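Side-chain contacts in mRNA export factor (Human herpesvirus 1, PDB 4YXP), which regulates viral gene expression as a homodimer, inhibiting host splicing and mediating nuclear export of viral intronless mRNAs: residues Q46-A51 against Y86-G91; T77-G82 against I130-P135. All coordinates share one frame; numbering follows the deposited sequence.

Contact 1 of 2, residues Q46-A51 against Y86-G91; sequences QPFPAA and YRTFAG
F48, in an extended loop without regular structure, faces T88 and F89 on helix 75-91, and the backbones come nearest where the CA atoms of F48 and T88 stand 7.2 Å apart. The CB of F48 points toward the helix, and this residue makes up most of the loop's side of the contact. The T88 methyl approaches the F48 ring obliquely, with F48 CD1 3.6 Å from T88 CG2. With T88 CG2 anti to the backbone N, the methyl is turned to the loop while OG1 sits beside that N (chi1 -66°). Farther along the ring, F48 CZ comes to 3.8 Å from F89 CD1, meeting the F89 ring at its edge and near its plane. The two phenyl planes make 52° with each other and the ring centroids are 5.8 Å apart, an oblique aromatic pair. The CB of F89 points away from the loop, yet ring atoms CD1 and CE1 still touch F48 CZ. Within the folded C-terminal part of the protein, built of helices and loops without strands and forming an intertwined dimer, the contact joins the loop between helices 25-38 and 56-59 to the last turns of helix 75-91. F48 also packs on A95 and A99 of helix 93-109 and on H265 of the second subunit, whose Y268 meets F89 edge-to-face. A polar bridge joins the same two segments: one water donates to P49 O at 2.6 Å and is hydrogen-bonded to T88 OG1 at 2.8 Å. T88 OG1 is held in addition by S84 O one turn earlier in the helix, so this threonine offers its methyl to the phenyl ring while its hydroxyl is hydrogen-bonded both to a helix carbonyl and to the water.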
loop_
_atom_site.group_PDB
_atom_site.type_symbol
_atom_site.label_atom_id
_atom_site.label_comp_id
_atom_site.label_asym_id
_atom_site.label_seq_id
_atom_site.Cartn_x
_atom_site.Cartn_y
_atom_site.Cartn_z
ATOM N N GLN B 46 -27.258 -13.661 1.533
ATOM C CA GLN B 46 -27.279 -13.391 2.969
ATOM C C GLN B 46 -26.705 -12.016 3.299
ATOM O O GLN B 46 -25.641 -11.909 3.908
ATOM C CB GLN B 46 -26.510 -14.472 3.732
ATOM C CG GLN B 46 -27.150 -15.849 3.658
ATOM C CD GLN B 46 -26.832 -16.708 4.870
ATOM O OE1 GLN B 46 -26.695 -16.206 5.986
ATOM N NE2 GLN B 46 -26.715 -18.012 4.654
ATOM N N PRO B 47 -27.416 -10.955 2.893
ATOM C CA PRO B 47 -27.022 -9.585 3.220
ATOM C C PRO B 47 -27.342 -9.234 4.668
ATOM O O PRO B 47 -28.027 -10.009 5.336
ATOM C CB PRO B 47 -27.863 -8.748 2.257
ATOM C CG PRO B 47 -29.100 -9.556 2.064
ATOM C CD PRO B 47 -28.666 -10.997 2.111
ATOM N N PHE B 48 -26.851 -8.095 5.149
ATOM C CA PHE B 48 -27.275 -7.589 6.448
ATOM C C PHE B 48 -28.773 -7.291 6.403
ATOM O O PHE B 48 -29.244 -6.666 5.454
ATOM C CB PHE B 48 -26.520 -6.312 6.831
ATOM C CG PHE B 48 -25.089 -6.534 7.247
ATOM C CD1 PHE B 48 -24.784 -7.244 8.395
ATOM C CD2 PHE B 48 -24.052 -5.990 6.507
ATOM C CE1 PHE B 48 -23.470 -7.432 8.783
ATOM C CE2 PHE B 48 -22.740 -6.172 6.891
ATOM C CZ PHE B 48 -22.446 -6.894 8.028
ATOM N N PRO B 49 -29.532 -7.743 7.418
ATOM C CA PRO B 49 -30.895 -7.214 7.541
ATOM C C PRO B 49 -30.847 -5.717 7.823
ATOM O O PRO B 49 -30.032 -5.295 8.647
ATOM C CB PRO B 49 -31.478 -7.990 8.729
ATOM C CG PRO B 49 -30.613 -9.202 8.871
ATOM C CD PRO B 49 -29.250 -8.786 8.418
ATOM N N ALA B 50 -31.685 -4.926 7.158
ATOM C CA ALA B 50 -31.576 -3.470 7.253
ATOM C C ALA B 50 -32.902 -2.783 7.576
ATOM O O ALA B 50 -33.016 -1.561 7.462
ATOM C CB ALA B 50 -31.011 -2.915 5.957
ATOM N N ALA B 51 -33.902 -3.557 7.983
ATOM C CA ALA B 51 -35.211 -2.993 8.294
ATOM C C ALA B 51 -35.141 -2.085 9.519
ATOM O O ALA B 51 -34.653 -2.486 10.578
ATOM C CB ALA B 51 -36.229 -4.104 8.516
ATOM N N TYR B 86 -23.425 -1.879 15.613
ATOM C CA TYR B 86 -22.682 -2.884 16.366
ATOM C C TYR B 86 -23.519 -4.146 16.493
ATOM O O TYR B 86 -23.038 -5.255 16.262
ATOM C CB TYR B 86 -22.315 -2.329 17.747
ATOM C CG TYR B 86 -21.514 -3.249 18.643
ATOM C CD1 TYR B 86 -22.102 -4.349 19.253
ATOM C CD2 TYR B 86 -20.178 -2.992 18.912
ATOM C CE1 TYR B 86 -21.374 -5.184 20.083
ATOM C CE2 TYR B 86 -19.441 -3.822 19.742
ATOM C CZ TYR B 86 -20.044 -4.914 20.324
ATOM O OH TYR B 86 -19.319 -5.738 21.156
ATOM N N ARG B 87 -24.784 -3.956 16.857
ATOM C CA ARG B 87 -25.721 -5.053 17.046
ATOM C C ARG B 87 -25.941 -5.817 15.736
ATOM O O ARG B 87 -26.035 -7.043 15.723
ATOM C CB ARG B 87 -27.046 -4.503 17.592
ATOM C CG ARG B 87 -27.876 -5.496 18.373
ATOM C CD ARG B 87 -28.789 -4.795 19.380
ATOM N NE ARG B 87 -29.775 -3.922 18.741
ATOM C CZ ARG B 87 -29.811 -2.593 18.838
ATOM N NH1 ARG B 87 -28.910 -1.925 19.554
ATOM N NH2 ARG B 87 -30.770 -1.919 18.214
ATOM N N THR B 88 -26.009 -5.082 14.632
ATOM C CA THR B 88 -26.178 -5.678 13.310
ATOM C C THR B 88 -24.957 -6.527 12.920
ATOM O O THR B 88 -25.104 -7.643 12.411
ATOM C CB THR B 88 -26.430 -4.582 12.244
ATOM O OG1 THR B 88 -27.688 -3.944 12.512
ATOM C CG2 THR B 88 -26.454 -5.163 10.832
ATOM N N PHE B 89 -23.759 -5.998 13.153
ATOM C CA PHE B 89 -22.532 -6.758 12.920
ATOM C C PHE B 89 -22.531 -8.062 13.711
ATOM O O PHE B 89 -22.331 -9.139 13.152
ATOM C CB PHE B 89 -21.293 -5.946 13.316
ATOM C CG PHE B 89 -20.950 -4.824 12.371
ATOM C CD1 PHE B 89 -21.406 -4.811 11.063
ATOM C CD2 PHE B 89 -20.150 -3.780 12.802
ATOM C CE1 PHE B 89 -21.075 -3.778 10.209
ATOM C CE2 PHE B 89 -19.817 -2.744 11.955
ATOM C CZ PHE B 89 -20.279 -2.741 10.657
ATOM N N ALA B 90 -22.744 -7.954 15.019
ATOM C CA ALA B 90 -22.619 -9.095 15.919
ATOM C C ALA B 90 -23.692 -10.147 15.662
ATOM O O ALA B 90 -23.462 -11.339 15.854
ATOM C CB ALA B 90 -22.681 -8.628 17.366
ATOM N N GLY B 91 -24.863 -9.701 15.225
ATOM C CA GLY B 91 -26.001 -10.587 15.059
ATOM C C GLY B 91 -26.010 -11.361 13.754
ATOM O O GLY B 91 -26.842 -12.246 13.565
HETATM O O HOH W 1 -29.824 -5.218 11.260
#

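Contact 2 of 2, residues T77-G82 against I130-P135; sequences TLVAHG and IHHNLP
A side-chain-to-backbone hydrogen bond and a van der Waals touch of a methyl on two imidazoles make a surface contact between V79, within helix 75-91, and H131 and H132, at the C-terminal end of helix 112-132. The backbones are closest at V79 and H131, whose CA atoms are 7.8 Å apart. H132 NE2 donates to V79 O across 2.7 Å, with an N-H...O angle of 158°. The oxygen lies at the imidazole edge, close to the ring plane, whereas the donor is slightly tilted from the plane of the V79 carbonyl and approaches it at a C=O...N angle of 138°. The V79 methyl CG1 lies near the same nitrogen, 3.8 Å from H132 NE2, and also reaches H131 NE2 at 3.6 Å. It can meet both histidines because it stands anti to the backbone N (chi1 164°). The side chains of V79 and H131 cross at about a right angle, and the methyl comes to the H131 ring obliquely. Just beyond the two histidines, helix 112-132 is closed by a Schellman motif: N133 takes a positive phi, and its N bonds back to I130 O at 3.1 Å. The chain then continues extended through L134 and P135 beside helix 75-91, with L134 packing on Y86. The histidines also lie against each other, H131 CD2 sitting 3.5 Å above the H132 ring plane and over its centre, so that the H132 imidazole has a neighbour on one face while its edge is engaged by the carbonyl. P83 of helix 75-91 is a further neighbour of H132, and elsewhere on this helix L78 packs on F269 of the second subunit.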
loop_
_atom_site.group_PDB
_atom_site.type_symbol
_atom_site.label_atom_id
_atom_site.label_comp_id
_atom_site.label_asym_id
_atom_site.label_seq_id
_atom_site.Cartn_x
_atom_site.Cartn_y
_atom_site.Cartn_z
ATOM N N THR B 77 -23.775 11.822 16.926
ATOM C CA THR B 77 -24.585 10.884 16.154
ATOM C C THR B 77 -23.996 9.474 16.214
ATOM O O THR B 77 -24.731 8.487 16.304
ATOM C CB THR B 77 -24.708 11.337 14.678
ATOM O OG1 THR B 77 -25.445 12.564 14.618
ATOM C CG2 THR B 77 -25.419 10.286 13.826
ATOM N N LEU B 78 -22.672 9.375 16.162
ATOM C CA LEU B 78 -22.010 8.079 16.236
ATOM C C LEU B 78 -22.268 7.437 17.600
ATOM O O LEU B 78 -22.477 6.228 17.706
ATOM C CB LEU B 78 -20.506 8.230 15.978
ATOM C CG LEU B 78 -19.644 6.961 15.996
ATOM C CD1 LEU B 78 -20.142 5.919 15.008
ATOM C CD2 LEU B 78 -18.198 7.317 15.694
ATOM N N VAL B 79 -22.264 8.250 18.648
ATOM C CA VAL B 79 -22.519 7.735 19.986
ATOM C C VAL B 79 -23.950 7.207 20.050
ATOM O O VAL B 79 -24.211 6.163 20.648
ATOM C CB VAL B 79 -22.253 8.818 21.056
ATOM C CG1 VAL B 79 -22.870 8.444 22.397
ATOM C CG2 VAL B 79 -20.750 9.027 21.218
ATOM N N ALA B 80 -24.872 7.920 19.414
ATOM C CA ALA B 80 -26.286 7.560 19.469
ATOM C C ALA B 80 -26.604 6.331 18.611
ATOM O O ALA B 80 -27.328 5.432 19.043
ATOM C CB ALA B 80 -27.140 8.738 19.029
ATOM N N HIS B 81 -26.053 6.293 17.402
ATOM C CA HIS B 81 -26.408 5.266 16.424
ATOM C C HIS B 81 -25.415 4.111 16.363
ATOM O O HIS B 81 -25.700 3.079 15.754
ATOM C CB HIS B 81 -26.536 5.895 15.036
ATOM C CG HIS B 81 -27.714 6.799 14.887
ATOM N ND1 HIS B 81 -28.006 7.462 13.717
ATOM C CD2 HIS B 81 -28.689 7.155 15.767
ATOM C CE1 HIS B 81 -29.102 8.187 13.875
ATOM N NE2 HIS B 81 -29.531 8.010 15.117
ATOM N N GLY B 82 -24.253 4.286 16.983
ATOM C CA GLY B 82 -23.223 3.259 16.980
ATOM C C GLY B 82 -23.686 1.889 17.456
ATOM O O GLY B 82 -23.459 0.886 16.777
ATOM N N ILE B 130 -15.983 1.939 23.594
ATOM C CA ILE B 130 -15.482 2.191 24.938
ATOM C C ILE B 130 -16.463 3.059 25.716
ATOM O O ILE B 130 -16.732 2.805 26.890
ATOM C CB ILE B 130 -14.080 2.839 24.878
ATOM C CG1 ILE B 130 -13.064 1.812 24.373
ATOM C CG2 ILE B 130 -13.663 3.388 26.248
ATOM C CD1 ILE B 130 -11.672 2.361 24.140
ATOM N N HIS B 131 -16.991 4.087 25.061
ATOM C CA HIS B 131 -17.998 4.950 25.669
ATOM C C HIS B 131 -19.169 4.133 26.216
ATOM O O HIS B 131 -19.643 4.372 27.328
ATOM C CB HIS B 131 -18.508 5.973 24.652
ATOM C CG HIS B 131 -19.689 6.763 25.128
ATOM N ND1 HIS B 131 -19.565 7.998 25.729
ATOM C CD2 HIS B 131 -21.015 6.492 25.092
ATOM C CE1 HIS B 131 -20.765 8.451 26.045
ATOM N NE2 HIS B 131 -21.663 7.560 25.670
ATOM N N HIS B 132 -19.626 3.167 25.428
ATOM C CA HIS B 132 -20.781 2.351 25.791
ATOM C C HIS B 132 -20.410 1.086 26.562
ATOM O O HIS B 132 -21.284 0.295 26.919
ATOM C CB HIS B 132 -21.561 1.964 24.534
ATOM C CG HIS B 132 -22.342 3.093 23.941
ATOM N ND1 HIS B 132 -23.415 3.673 24.581
ATOM C CD2 HIS B 132 -22.206 3.752 22.764
ATOM C CE1 HIS B 132 -23.908 4.640 23.826
ATOM N NE2 HIS B 132 -23.192 4.704 22.717
ATOM N N ASN B 133 -19.119 0.893 26.811
ATOM C CA ASN B 133 -18.640 -0.287 27.521
ATOM C C ASN B 133 -18.935 -1.556 26.723
ATOM O O ASN B 133 -19.205 -2.616 27.292
ATOM C CB ASN B 133 -19.281 -0.380 28.911
ATOM C CG ASN B 133 -18.389 -1.082 29.920
ATOM O OD1 ASN B 133 -17.163 -0.976 29.860
ATOM N ND2 ASN B 133 -19.002 -1.806 30.852
ATOM N N LEU B 134 -18.888 -1.438 25.402
ATOM C CA LEU B 134 -19.094 -2.577 24.523
ATOM C C LEU B 134 -17.768 -3.286 24.237
ATOM O O LEU B 134 -16.737 -2.625 24.070
ATOM C CB LEU B 134 -19.735 -2.131 23.210
ATOM C CG LEU B 134 -21.179 -1.635 23.312
ATOM C CD1 LEU B 134 -21.595 -0.957 22.018
ATOM C CD2 LEU B 134 -22.114 -2.787 23.640
ATOM N N PRO B 135 -17.785 -4.630 24.188
ATOM C CA PRO B 135 -16.584 -5.395 23.829
ATOM C C PRO B 135 -16.021 -5.059 22.448
ATOM O O PRO B 135 -16.789 -4.874 21.505
ATOM C CB PRO B 135 -17.074 -6.847 23.859
ATOM C CG PRO B 135 -18.215 -6.843 24.799
ATOM C CD PRO B 135 -18.887 -5.518 24.606
#

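Overall arrangement
From the N terminus, the loop after helix 25-38 passes through 46-51 and the chain continues by helix 56-59 into helix 75-91. There it meets 77-82 before 86-91, where contact 1 closes a loop over 34 intervening residues. Helices 93-109 and 112-132 follow, and contact 2 closes a second loop at 130-135, spanning 47 residues. The segments alternate, so the two closures cross, sharing helix 75-91. Contact 1 ties the N-terminal loop to the end of that helix, and contact 2 ties its earlier turns to the end of helix 112-132. Their centres lie 16 Å apart, joined by a probable hydrogen bond of 2.7 Å from Y86 OH to P135 O.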